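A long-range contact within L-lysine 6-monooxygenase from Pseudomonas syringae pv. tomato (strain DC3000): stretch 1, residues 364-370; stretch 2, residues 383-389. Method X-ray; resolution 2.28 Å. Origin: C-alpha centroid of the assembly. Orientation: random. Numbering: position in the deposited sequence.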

ATOM      1  N   LEU A 364     -19.307   4.807 -48.543  1.00 57.47           N
ATOM      2  CA  LEU A 364     -18.090   5.402 -49.072  1.00 57.06           C
ATOM      3  C   LEU A 364     -17.072   4.343 -49.489  1.00 56.65           C
ATOM      4  O   LEU A 364     -16.003   4.692 -49.956  1.00 57.60           O
ATOM      5  N   GLN A 365     -17.416   3.061 -49.383  1.00 59.61           N
ATOM      6  CA  GLN A 365     -16.485   1.974 -49.730  1.00 61.80           C
ATOM      7  C   GLN A 365     -15.689   2.144 -51.022  1.00 60.53           C
ATOM      8  O   GLN A 365     -14.497   1.847 -51.042  1.00 57.90           O
ATOM      9  N   PRO A 366     -16.331   2.634 -52.098  1.00 62.93           N
ATOM     10  CA  PRO A 366     -15.586   2.791 -53.351  1.00 63.72           C
ATOM     11  C   PRO A 366     -14.411   3.768 -53.306  1.00 63.00           C
ATOM     12  O   PRO A 366     -13.524   3.646 -54.141  1.00 64.66           O
ATOM     13  N   TRP A 367     -14.393   4.704 -52.350  1.00 60.73           N
ATOM     14  CA  TRP A 367     -13.290   5.668 -52.199  1.00 58.57           C
ATOM     15  C   TRP A 367     -12.363   5.332 -51.026  1.00 57.02           C
ATOM     16  O   TRP A 367     -11.484   6.114 -50.688  1.00 54.50           O
ATOM     17  N   LEU A 368     -12.532   4.155 -50.429  1.00 55.24           N
ATOM     18  CA  LEU A 368     -11.718   3.761 -49.283  1.00 55.29           C
ATOM     19  C   LEU A 368     -10.763   2.646 -49.676  1.00 54.70           C
ATOM     20  O   LEU A 368     -11.185   1.644 -50.284  1.00 53.63           O
ATOM     21  N   ALA A 369      -9.485   2.818 -49.338  1.00 49.95           N
ATOM     22  CA  ALA A 369      -8.514   1.782 -49.605  1.00 50.84           C
ATOM     23  C   ALA A 369      -8.807   0.562 -48.747  1.00 52.70           C
ATOM     24  O   ALA A 369      -9.550   0.633 -47.758  1.00 52.16           O
ATOM     25  N   ALA A 370      -8.211  -0.564 -49.117  1.00 52.73           N
ATOM     26  CA  ALA A 370      -8.419  -1.807 -48.398  1.00 51.90           C
ATOM     27  C   ALA A 370      -7.156  -2.289 -47.694  1.00 50.59           C
ATOM     28  O   ALA A 370      -6.077  -2.321 -48.274  1.00 53.13           O
ATOM     29  N   ARG A 383      -5.542   8.400 -39.702  1.00 48.41           N
ATOM     30  CA  ARG A 383      -6.161   8.829 -40.962  1.00 52.56           C
ATOM     31  C   ARG A 383      -6.500   7.622 -41.818  1.00 48.74           C
ATOM     32  O   ARG A 383      -5.731   6.659 -41.882  1.00 44.14           O
ATOM     33  N   VAL A 384      -7.662   7.677 -42.458  1.00 46.79           N
ATOM     34  CA  VAL A 384      -8.095   6.588 -43.315  1.00 47.68           C
ATOM     35  C   VAL A 384      -7.574   6.850 -44.718  1.00 48.49           C
ATOM     36  O   VAL A 384      -7.713   7.968 -45.233  1.00 50.31           O
ATOM     37  N   ALA A 385      -6.982   5.829 -45.333  1.00 48.50           N
ATOM     38  CA  ALA A 385      -6.372   6.003 -46.650  1.00 51.45           C
ATOM     39  C   ALA A 385      -7.492   5.875 -47.675  1.00 53.39           C
ATOM     40  O   ALA A 385      -8.355   5.013 -47.535  1.00 51.33           O
ATOM     41  N   THR A 386      -7.506   6.794 -48.638  1.00 56.88           N
ATOM     42  CA  THR A 386      -8.549   6.858 -49.647  1.00 61.01           C
ATOM     43  C   THR A 386      -7.948   6.592 -51.000  1.00 65.84           C
ATOM     44  O   THR A 386      -6.736   6.514 -51.148  1.00 66.08           O
ATOM     45  N   GLN A 387      -8.827   6.473 -51.983  1.00 71.25           N
ATOM     46  CA  GLN A 387      -8.448   6.317 -53.380  1.00 76.54           C
ATOM     47  C   GLN A 387      -9.447   7.134 -54.183  1.00 81.15           C
ATOM     48  O   GLN A 387     -10.620   7.223 -53.808  1.00 79.91           O
ATOM     49  N   GLY A 388      -8.973   7.755 -55.262  1.00 88.44           N
ATOM     50  CA  GLY A 388      -9.828   8.543 -56.151  1.00 91.51           C
ATOM     51  C   GLY A 388     -10.644   9.611 -55.441  1.00 94.36           C
ATOM     52  O   GLY A 388     -11.797   9.869 -55.815  1.00 95.39           O
ATOM     53  N   ALA A 389     -10.040  10.225 -54.422  1.00 97.10           N
ATOM     54  CA  ALA A 389     -10.686  11.251 -53.599  1.00 95.78           C
ATOM     55  C   ALA A 389      -9.900  12.559 -53.701  1.00 98.02           C
ATOM     56  O   ALA A 389      -8.669  12.554 -53.683  1.00 96.11           O
TER

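Three hydrogen bonds hold these two stretches together, and two of them are pure backbone. Gln387 N donates to Trp367 O at 3.0 Å with an N-H...acceptor angle of 158°, and Ala369 N donates to Ala385 O at 3.1 Å and 162°. The two bonds flank Leu368 and Thr386, whose backbones form a single beta bridge between the stretches.

The third bond is where a side chain takes over. Gln387 starts sideways at its CA-to-CB bond, yet with chi1 at 56° (p), chi2 at -155° (t) and chi3 at 8° its amide comes close to the first stretch. There Gln387 NE2 donates to Pro366 O at 3.2 Å, nearly straight at 164°. The CA-to-CB bond of Pro366 points away, and its carbonyl is what makes the hydrogen bond. The same amide nitrogen, Gln387 NE2, also sits 3.1 Å from Leu368 O, but the angle is poor and no bond is made; short distance alone is not enough. On the amide's other side, Gln387 OE1 lies 3.7 Å from Ala369 CA. The side chain comes in across the first stretch, and its terminal amide lies along the backbone, NE2 by Pro366 and OE1 by Ala369. Gln387 has the largest area covered across this contact, although it remains exposed overall.

The 3-10 segment that ends at Trp367 has its own backbone bonds. Trp367 N bonds back to Leu364 O at 2.9 Å and Leu368 N to Gln365 O at 3.1 Å. Those bonds use the carbonyls of Leu364 and Gln365; those of Pro366 and Trp367 accept from Gln387.

Trp367 itself points sideways, in the m rotamer with chi2 at -87°, and meets the second stretch by its ring edge. Trp367 CD1 approaches Gly388 O at 3.4 Å, and the carbonyl oxygens of Gln387 and Gly388 both lie at that edge, near the ring plane. Trp367 CA also makes a CA-H...O contact with Gln387 O at 3.5 Å. Gly388 has a positive phi of 53°, a value that by itself favours glycine.

Apolar packing is modest and comes from small or branched groups. Ala369 and Ala385, both sideways, bring their CB atoms to 4.1 Å, a methyl pair beside the backbone bond that joins the same two residues. Val384 points toward the first stretch in the t rotamer; Leu368, although its CA-to-CB bond points away, has chi1 m and chi2 t, and its CD2 reaches Val384 CG1 at 4.1 Å. Both residues are buried. Thr386 keeps its side chain sideways with chi1 at 63° (p); Thr386 CA and CB lie 3.2 and 3.3 Å from Trp367 O, so the side chain is packed against that carbonyl too. The rule to read here is economical: two backbone bonds accompany the register, the Gln387 amide adds a third bond, and two apolar contacts at van der Waals distance complete the packing.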

ATOM      1  CB  LEU A 364     -17.469   6.391 -48.074  1.00 57.85           C
ATOM      2  CG  LEU A 364     -18.266   7.611 -47.587  1.00 58.67           C
ATOM      3  CD1 LEU A 364     -18.478   8.613 -48.706  1.00 58.93           C
ATOM      4  CD2 LEU A 364     -19.607   7.204 -46.994  1.00 60.21           C
ATOM      5  CB  GLN A 365     -17.201   0.620 -49.751  1.00 66.95           C
ATOM      6  CG  GLN A 365     -17.467   0.099 -48.354  1.00 71.45           C
ATOM      7  CD  GLN A 365     -17.595  -1.403 -48.277  1.00 78.22           C
ATOM      8  OE1 GLN A 365     -16.762  -2.151 -48.810  1.00 83.09           O
ATOM      9  NE2 GLN A 365     -18.619  -1.859 -47.569  1.00 77.72           N
ATOM     10  CB  PRO A 366     -16.654   3.281 -54.338  1.00 64.40           C
ATOM     11  CG  PRO A 366     -17.937   2.775 -53.776  1.00 63.80           C
ATOM     12  CD  PRO A 366     -17.765   2.922 -52.289  1.00 64.34           C
ATOM     13  CB  TRP A 367     -13.852   7.091 -52.064  1.00 60.24           C
ATOM     14  CG  TRP A 367     -14.699   7.420 -53.245  1.00 63.43           C
ATOM     15  CD1 TRP A 367     -14.272   7.949 -54.428  1.00 65.23           C
ATOM     16  CD2 TRP A 367     -16.094   7.143 -53.409  1.00 64.89           C
ATOM     17  NE1 TRP A 367     -15.311   8.046 -55.308  1.00 67.52           N
ATOM     18  CE2 TRP A 367     -16.446   7.554 -54.718  1.00 69.36           C
ATOM     19  CE3 TRP A 367     -17.085   6.589 -52.583  1.00 64.24           C
ATOM     20  CZ2 TRP A 367     -17.755   7.432 -55.225  1.00 69.53           C
ATOM     21  CZ3 TRP A 367     -18.379   6.464 -53.077  1.00 66.33           C
ATOM     22  CH2 TRP A 367     -18.705   6.887 -54.392  1.00 69.58           C
ATOM     23  CB  LEU A 368     -12.601   3.271 -48.127  1.00 55.28           C
ATOM     24  CG  LEU A 368     -13.656   4.248 -47.584  1.00 55.32           C
ATOM     25  CD1 LEU A 368     -14.551   3.547 -46.571  1.00 54.46           C
ATOM     26  CD2 LEU A 368     -13.029   5.495 -46.983  1.00 53.37           C
ATOM     27  CB  ALA A 369      -7.113   2.286 -49.347  1.00 51.21           C
ATOM     28  CB  ALA A 370      -8.936  -2.868 -49.358  1.00 54.59           C
ATOM     29  CB  ARG A 383      -5.250   9.779 -41.752  1.00 56.08           C
ATOM     30  CG  ARG A 383      -6.034  10.602 -42.763  1.00 62.73           C
ATOM     31  CD  ARG A 383      -5.155  11.580 -43.535  1.00 69.63           C
ATOM     32  NE  ARG A 383      -5.691  11.897 -44.871  1.00 81.15           N
ATOM     33  CZ  ARG A 383      -5.697  11.065 -45.934  1.00 83.98           C
ATOM     34  NH1 ARG A 383      -5.211   9.821 -45.848  1.00 81.60           N
ATOM     35  NH2 ARG A 383      -6.206  11.477 -47.104  1.00 81.47           N
ATOM     36  CB  VAL A 384      -9.622   6.477 -43.425  1.00 46.50           C
ATOM     37  CG1 VAL A 384      -9.994   5.220 -44.199  1.00 45.14           C
ATOM     38  CG2 VAL A 384     -10.278   6.463 -42.060  1.00 46.09           C
ATOM     39  CB  ALA A 385      -5.258   4.995 -46.898  1.00 50.73           C
ATOM     40  CB  THR A 386      -9.240   8.248 -49.699  1.00 60.67           C
ATOM     41  OG1 THR A 386      -8.289   9.249 -50.063  1.00 59.77           O
ATOM     42  CG2 THR A 386      -9.874   8.599 -48.359  1.00 57.83           C
ATOM     43  CB  GLN A 387      -8.497   4.845 -53.788  1.00 74.08           C
ATOM     44  CG  GLN A 387      -9.847   4.179 -53.546  1.00 75.42           C
ATOM     45  CD  GLN A 387      -9.749   2.674 -53.366  1.00 79.79           C
ATOM     46  OE1 GLN A 387      -8.652   2.114 -53.278  1.00 81.05           O
ATOM     47  NE2 GLN A 387     -10.903   2.008 -53.304  1.00 80.25           N
ATOM     48  CB  ALA A 389     -10.773  10.789 -52.150  1.00 91.42           C
TER